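Local coordinates for extracellular solute-binding protein (Conexibacter woesei, PDB 4P98) that probably binds a small solute, perhaps a nucleoside as in PnrA-like relatives, at the outer face of the cell membrane and delivers it to an ABC transporter, at residues T62-V67 and S87-R92; P66-F71 and D77-H82; F102-S105 and T109-E112. All coordinates share one frame; numbering follows the deposited sequence.

Contact 1. Residues T62-V67 and S87-R92; sequences TQAEPV and SEPILR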
# COMPACT_ATOMS: atom_id res chain seq x y z
N THR A 62 -17.82 7.40 -13.97
CA THR A 62 -19.22 7.38 -14.43
C THR A 62 -20.02 6.32 -13.69
O THR A 62 -21.24 6.46 -13.53
CB THR A 62 -19.33 7.12 -15.95
OG1 THR A 62 -18.89 5.79 -16.25
CG2 THR A 62 -18.51 8.11 -16.74
N GLN A 63 -19.35 5.27 -13.24
CA GLN A 63 -19.97 4.24 -12.42
C GLN A 63 -19.94 4.63 -10.94
O GLN A 63 -20.93 4.46 -10.23
CB GLN A 63 -19.25 2.91 -12.63
CG GLN A 63 -19.11 2.53 -14.10
CD GLN A 63 -20.45 2.20 -14.75
OE1 GLN A 63 -21.32 1.60 -14.12
NE2 GLN A 63 -20.61 2.60 -16.01
N ALA A 64 -18.81 5.16 -10.48
CA ALA A 64 -18.66 5.53 -9.06
C ALA A 64 -19.60 6.63 -8.58
O ALA A 64 -20.11 6.56 -7.47
CB ALA A 64 -17.22 5.91 -8.76
N GLU A 65 -19.83 7.66 -9.40
CA GLU A 65 -20.61 8.80 -8.92
C GLU A 65 -22.05 8.44 -8.50
O GLU A 65 -22.47 8.80 -7.41
CB GLU A 65 -20.57 9.95 -9.93
CG GLU A 65 -21.46 11.12 -9.58
CD GLU A 65 -21.29 12.31 -10.51
OE1 GLU A 65 -20.19 12.45 -11.07
OE2 GLU A 65 -22.25 13.09 -10.67
N PRO A 66 -22.79 7.69 -9.32
CA PRO A 66 -24.13 7.30 -8.86
C PRO A 66 -24.16 6.39 -7.62
O PRO A 66 -25.08 6.49 -6.81
CB PRO A 66 -24.77 6.59 -10.07
CG PRO A 66 -23.79 6.65 -11.18
CD PRO A 66 -22.53 7.34 -10.73
N VAL A 67 -23.16 5.53 -7.45
CA VAL A 67 -23.08 4.64 -6.29
C VAL A 67 -22.83 5.48 -5.03
O VAL A 67 -23.48 5.28 -4.00
CB VAL A 67 -21.96 3.59 -6.45
CG1 VAL A 67 -21.74 2.81 -5.16
CG2 VAL A 67 -22.28 2.64 -7.59
N SER A 87 -11.53 9.74 -6.45
CA SER A 87 -11.48 11.01 -5.69
C SER A 87 -12.38 12.08 -6.28
O SER A 87 -13.11 12.76 -5.56
CB SER A 87 -10.05 11.53 -5.54
OG SER A 87 -9.45 11.81 -6.79
N GLU A 88 -12.36 12.24 -7.60
CA GLU A 88 -13.15 13.28 -8.21
C GLU A 88 -14.67 13.07 -8.00
O GLU A 88 -15.37 13.99 -7.61
CB GLU A 88 -12.76 13.47 -9.69
CG GLU A 88 -13.18 14.80 -10.27
CD GLU A 88 -12.80 15.98 -9.40
OE1 GLU A 88 -11.60 16.10 -9.05
OE2 GLU A 88 -13.72 16.76 -9.05
N PRO A 89 -15.17 11.84 -8.22
CA PRO A 89 -16.59 11.57 -7.90
C PRO A 89 -16.94 11.88 -6.44
O PRO A 89 -17.99 12.47 -6.17
CB PRO A 89 -16.74 10.08 -8.17
CG PRO A 89 -15.64 9.73 -9.09
CD PRO A 89 -14.56 10.75 -9.00
N ILE A 90 -16.07 11.48 -5.51
CA ILE A 90 -16.30 11.83 -4.11
C ILE A 90 -16.44 13.34 -3.95
O ILE A 90 -17.39 13.80 -3.33
CB ILE A 90 -15.17 11.34 -3.18
CG1 ILE A 90 -15.21 9.82 -3.04
CG2 ILE A 90 -15.28 12.02 -1.81
CD1 ILE A 90 -16.32 9.31 -2.14
N LEU A 91 -15.52 14.11 -4.52
CA LEU A 91 -15.55 15.56 -4.31
C LEU A 91 -16.80 16.21 -4.91
O LEU A 91 -17.34 17.15 -4.35
CB LEU A 91 -14.30 16.23 -4.88
CG LEU A 91 -12.98 15.77 -4.28
CD1 LEU A 91 -11.84 16.37 -5.06
CD2 LEU A 91 -12.89 16.19 -2.83
N ARG A 92 -17.27 15.69 -6.05
CA ARG A 92 -18.46 16.24 -6.70
C ARG A 92 -19.74 15.98 -5.91
O ARG A 92 -20.55 16.89 -5.70
CB ARG A 92 -18.60 15.66 -8.12
CG ARG A 92 -17.45 15.99 -9.06
CD ARG A 92 -17.79 15.51 -10.46
NE ARG A 92 -18.89 16.32 -10.96
CZ ARG A 92 -18.74 17.49 -11.56
NH1 ARG A 92 -17.53 17.98 -11.79
NH2 ARG A 92 -19.81 18.17 -11.94
O HOH W 1 -21.71 15.87 -10.67
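Pro89 turns its ring toward Ala64 and Glu65, and this apolar patch is the middle of the contact between helices 61-73 and 84-94. The ring meets the methyl of Ala64 through its outer corner, with Pro89 CG 4.1 Å from Ala64 CB. Its CB rests on the neighbouring backbone, 4.1 Å from Glu65 N. A small methyl on one helix and a compact ring on the other let the two backbones come close, so that Glu65 CA and Pro89 CA are 5.0 Å apart. The short segments run in roughly the same direction, their axes 8.8 Å apart and inclined at 34°.

Polar contact lies at the exposed border. Glu65 has CG anti to its backbone N (chi1 174°) and an extended chain, which carries the carboxylate past the proline to Arg92, whose own chain bends at chi3. Glu65 OE1 touches the aliphatic part of this arginine, 3.9 Å from Arg92 CD, and the charged groups stop short of a direct salt bridge. A water joins them: it donates to Glu65 OE2 at 2.8 Å and accepts from Arg92 NE at 2.9 Å, lying in the guanidinium plane at its edge. Glu65 OE2 also forms a salt bridge with Arg69 of its own helix, so the carboxylate is held from two sources.

Pro89 also packs on Pro61, and on the sheet side Ile90 reaches Phe102 and Ala104 of strand 101-105. The helices thus lie side by side, roughly parallel, on one face of the parallel sheet of an alpha/beta domain.

Contact 2. Residues P66-F71 and D77-H82; sequences PVIRQF and DLVVGH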
# COMPACT_ATOMS: atom_id res chain seq x y z
N PRO A 66 -22.79 7.69 -9.32
CA PRO A 66 -24.13 7.30 -8.86
C PRO A 66 -24.16 6.39 -7.62
O PRO A 66 -25.08 6.49 -6.81
CB PRO A 66 -24.77 6.59 -10.07
CG PRO A 66 -23.79 6.65 -11.18
CD PRO A 66 -22.53 7.34 -10.73
N VAL A 67 -23.16 5.53 -7.45
CA VAL A 67 -23.08 4.64 -6.29
C VAL A 67 -22.83 5.48 -5.03
O VAL A 67 -23.48 5.28 -4.00
CB VAL A 67 -21.96 3.59 -6.45
CG1 VAL A 67 -21.74 2.81 -5.16
CG2 VAL A 67 -22.28 2.64 -7.59
N ILE A 68 -21.89 6.41 -5.13
CA ILE A 68 -21.60 7.34 -4.04
C ILE A 68 -22.87 8.14 -3.69
O ILE A 68 -23.25 8.24 -2.52
CB ILE A 68 -20.42 8.28 -4.41
CG1 ILE A 68 -19.13 7.47 -4.50
CG2 ILE A 68 -20.27 9.40 -3.39
CD1 ILE A 68 -18.03 8.17 -5.28
N ARG A 69 -23.54 8.68 -4.70
CA ARG A 69 -24.76 9.46 -4.48
C ARG A 69 -25.82 8.63 -3.75
O ARG A 69 -26.47 9.13 -2.84
CB ARG A 69 -25.32 9.97 -5.82
CG ARG A 69 -26.57 10.83 -5.65
CD ARG A 69 -27.03 11.49 -6.95
NE ARG A 69 -26.03 12.44 -7.43
CZ ARG A 69 -25.20 12.23 -8.44
NH1 ARG A 69 -25.25 11.11 -9.17
NH2 ARG A 69 -24.32 13.18 -8.76
N GLN A 70 -25.97 7.38 -4.16
CA GLN A 70 -26.98 6.49 -3.59
C GLN A 70 -26.72 6.22 -2.11
O GLN A 70 -27.66 6.21 -1.31
CB GLN A 70 -27.01 5.17 -4.38
CG GLN A 70 -27.93 4.11 -3.80
CD GLN A 70 -28.03 2.88 -4.68
OE1 GLN A 70 -27.12 2.57 -5.47
NE2 GLN A 70 -29.13 2.15 -4.54
N PHE A 71 -25.47 6.02 -1.72
CA PHE A 71 -25.16 5.84 -0.30
C PHE A 71 -25.46 7.10 0.50
O PHE A 71 -26.02 7.03 1.60
CB PHE A 71 -23.69 5.43 -0.09
CG PHE A 71 -23.43 3.97 -0.35
CD1 PHE A 71 -24.10 2.99 0.38
CD2 PHE A 71 -22.50 3.57 -1.29
CE1 PHE A 71 -23.84 1.64 0.17
CE2 PHE A 71 -22.25 2.23 -1.52
CZ PHE A 71 -22.92 1.26 -0.79
N ASP A 77 -23.53 7.73 6.95
CA ASP A 77 -22.84 8.79 7.69
C ASP A 77 -21.51 9.18 7.05
O ASP A 77 -21.12 10.33 7.05
CB ASP A 77 -22.58 8.31 9.10
CG ASP A 77 -23.86 8.06 9.86
OD1 ASP A 77 -24.53 9.04 10.19
OD2 ASP A 77 -24.20 6.90 10.11
N LEU A 78 -20.84 8.18 6.49
CA LEU A 78 -19.50 8.32 5.95
C LEU A 78 -19.36 7.53 4.67
O LEU A 78 -19.61 6.31 4.65
CB LEU A 78 -18.50 7.78 6.96
CG LEU A 78 -17.02 7.81 6.55
CD1 LEU A 78 -16.54 9.21 6.26
CD2 LEU A 78 -16.19 7.17 7.64
N VAL A 79 -18.95 8.21 3.60
CA VAL A 79 -18.70 7.59 2.31
C VAL A 79 -17.23 7.77 1.93
O VAL A 79 -16.75 8.89 1.73
CB VAL A 79 -19.63 8.15 1.22
CG1 VAL A 79 -19.46 7.35 -0.08
CG2 VAL A 79 -21.07 8.11 1.68
N VAL A 80 -16.54 6.65 1.83
CA VAL A 80 -15.10 6.62 1.63
C VAL A 80 -14.76 6.16 0.21
O VAL A 80 -15.09 5.03 -0.17
CB VAL A 80 -14.47 5.65 2.63
CG1 VAL A 80 -12.97 5.54 2.42
CG2 VAL A 80 -14.79 6.07 4.07
N GLY A 81 -14.11 7.02 -0.56
CA GLY A 81 -13.59 6.64 -1.87
C GLY A 81 -12.15 6.24 -1.75
O GLY A 81 -11.28 7.06 -1.39
N HIS A 82 -11.88 4.97 -2.03
CA HIS A 82 -10.55 4.41 -1.87
C HIS A 82 -9.81 4.34 -3.20
O HIS A 82 -10.10 3.48 -4.04
CB HIS A 82 -10.61 3.05 -1.21
CG HIS A 82 -9.27 2.47 -0.93
ND1 HIS A 82 -8.37 3.05 -0.06
CD2 HIS A 82 -8.66 1.36 -1.41
CE1 HIS A 82 -7.27 2.33 -0.01
NE2 HIS A 82 -7.42 1.29 -0.82
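Val79 points from strand 78-82 at helix 61-73 and divides its two methyls between Ile68 and Phe71. Its CB is set back from the helix, and the touching is left to the branches. CG1, anti to the backbone N of Val79 (chi1 -173°), goes to the isoleucine: Val79 CG1 and Ile68 CG2 are 4.0 Å apart. CG2, on the other branch, goes to the phenylalanine, where Val79 CG2 lies 4.1 Å from Phe71 CB. The valine thus faces two residues three positions apart on the helix, with one methyl for each, and the contact is wholly apolar and buried.

Neither helix residue spends its whole side chain on the valine. Ile68 offers the short CG2 branch, and the two side chains cross obliquely. Its longer branch runs on toward helix 84-94, where Ile68 CD1 comes within 3.7 Å of Pro89 CB and 3.8 Å of Ile90 CD1. Phe71 meets the valine with its CB alone. Its CG stands beside the backbone N and anti to the carbonyl carbon (chi1 -79°), which swings the ring away from Val79 to lie against Ala22 and Ile24 of strand 22-25; the same ring makes an edge-to-face stack with Phe76.

The helix therefore packs on the parallel sheet across more than one strand. It lies in the beta-alpha-beta connection that leaves strand 53-55, passes strand 22-25 and returns to the sheet as strand 78-82. Val79 is flanked in the sheet by strand 101-105, to which its backbone is hydrogen-bonded, and its side chain also touches Phe102 there, while helix 84-94 lies alongside Ile68.

Contact 3. Residues F102-S105 and T109-E112; sequences FSAS and TLAE
Leu110 lays one methyl over the peptide that joins Ala104 to Ser105, near the end of strand 101-105. Its CD2 sits above that peptide, nearest to Ala104 O at 3.6 Å, and reaches on to the next carbonyl carbon, Ser105 C, also at 3.6 Å. The same methyl looks across at the side chain of Ala104, with Leu110 CD2 4.3 Å from Ala104 CB. The leucine thus meets mainly backbone, and the small alanine beside it lets the branched end settle close to the strand.

With chi1 at 174°, CG stands opposite the backbone N and the side chain extends from the loop to the strand. The other methyl turns to Leu91 of helix 84-94. Phe268 of strand 268-271 also touches this leucine, so a single residue closes a buried corner between strand, helix and a more distant strand.

Ser105 takes part through its main chain only. Its CB points away from the loop, and its OG is hydrogen-bonded to the backbone N of Gly83, just after the neighbouring strand 78-82. No hydrogen bond joins the two segments, so the loop is seated here by van der Waals packing.

Segment 109-112 belongs to the connection between strands 101-105 and 118-123, which lie next to each other and parallel in the sheet. The parallel sheet flanked by helices is that of one domain of the two-domain periplasmic-binding-protein fold; here the leucine packs a strand connection on it.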
# COMPACT_ATOMS: atom_id res chain seq x y z
N PHE A 102 -17.40 12.59 3.84
CA PHE A 102 -16.73 11.88 2.75
C PHE A 102 -15.22 11.83 2.94
O PHE A 102 -14.64 12.72 3.56
CB PHE A 102 -17.03 12.58 1.42
CG PHE A 102 -18.49 12.62 1.06
CD1 PHE A 102 -19.32 13.61 1.57
CD2 PHE A 102 -19.03 11.67 0.21
CE1 PHE A 102 -20.67 13.64 1.24
CE2 PHE A 102 -20.38 11.70 -0.13
CZ PHE A 102 -21.19 12.68 0.38
N SER A 103 -14.61 10.80 2.38
CA SER A 103 -13.15 10.67 2.34
C SER A 103 -12.69 10.40 0.92
O SER A 103 -13.32 9.64 0.18
CB SER A 103 -12.69 9.55 3.25
OG SER A 103 -11.34 9.20 3.03
N ALA A 104 -11.57 11.01 0.55
CA ALA A 104 -10.98 10.81 -0.76
C ALA A 104 -9.47 10.68 -0.62
O ALA A 104 -8.89 11.20 0.34
CB ALA A 104 -11.33 11.97 -1.68
N SER A 105 -8.84 9.98 -1.56
CA SER A 105 -7.40 9.82 -1.56
C SER A 105 -6.81 10.41 -2.81
O SER A 105 -7.49 10.51 -3.83
CB SER A 105 -7.01 8.35 -1.41
OG SER A 105 -7.34 7.56 -2.55
N THR A 109 -1.81 17.67 -3.70
CA THR A 109 -2.67 18.77 -4.14
C THR A 109 -4.15 18.61 -3.73
O THR A 109 -4.92 19.55 -3.81
CB THR A 109 -2.60 19.00 -5.66
OG1 THR A 109 -3.22 17.91 -6.35
CG2 THR A 109 -1.15 19.14 -6.13
N LEU A 110 -4.54 17.41 -3.31
CA LEU A 110 -5.91 17.19 -2.83
C LEU A 110 -6.26 18.04 -1.60
O LEU A 110 -7.41 18.46 -1.44
CB LEU A 110 -6.13 15.71 -2.55
CG LEU A 110 -7.45 15.27 -1.91
CD1 LEU A 110 -8.62 15.63 -2.80
CD2 LEU A 110 -7.42 13.77 -1.65
N ALA A 111 -5.28 18.30 -0.74
CA ALA A 111 -5.51 19.09 0.47
C ALA A 111 -6.20 20.43 0.19
O ALA A 111 -7.08 20.84 0.94
CB ALA A 111 -4.22 19.31 1.25
N GLU A 112 -5.77 21.07 -0.91
CA GLU A 112 -6.30 22.35 -1.43
C GLU A 112 -7.79 22.30 -1.78
O GLU A 112 -8.51 23.27 -1.59
CB GLU A 112 -5.57 22.71 -2.74
CG GLU A 112 -4.19 23.32 -2.64
CD GLU A 112 -3.34 23.02 -3.87
OE1 GLU A 112 -3.89 22.45 -4.84
OE2 GLU A 112 -2.13 23.33 -3.87

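All three contacts belong to one layer of packing on the six-stranded parallel sheet. Contacts 1 and 2 share helix 61-73: the first sets it beside helix 84-94, the second sets it on strand 78-82. Contact 3 lies one strand further on, and its strand 101-105 is bonded to strand 78-82, with Gly81 N 2.8 Å from Ser103 O. Ile90 of contact 1 reaches both other contacts. Burial sorts the chemistry. Contacts 2 and 3 are buried and have no hydrogen bond across their segments; contact 2 is methyl against side chain, contact 3 mainly methyl against backbone, whereas contact 1 reaches the surface and adds a water-bridged charge pair.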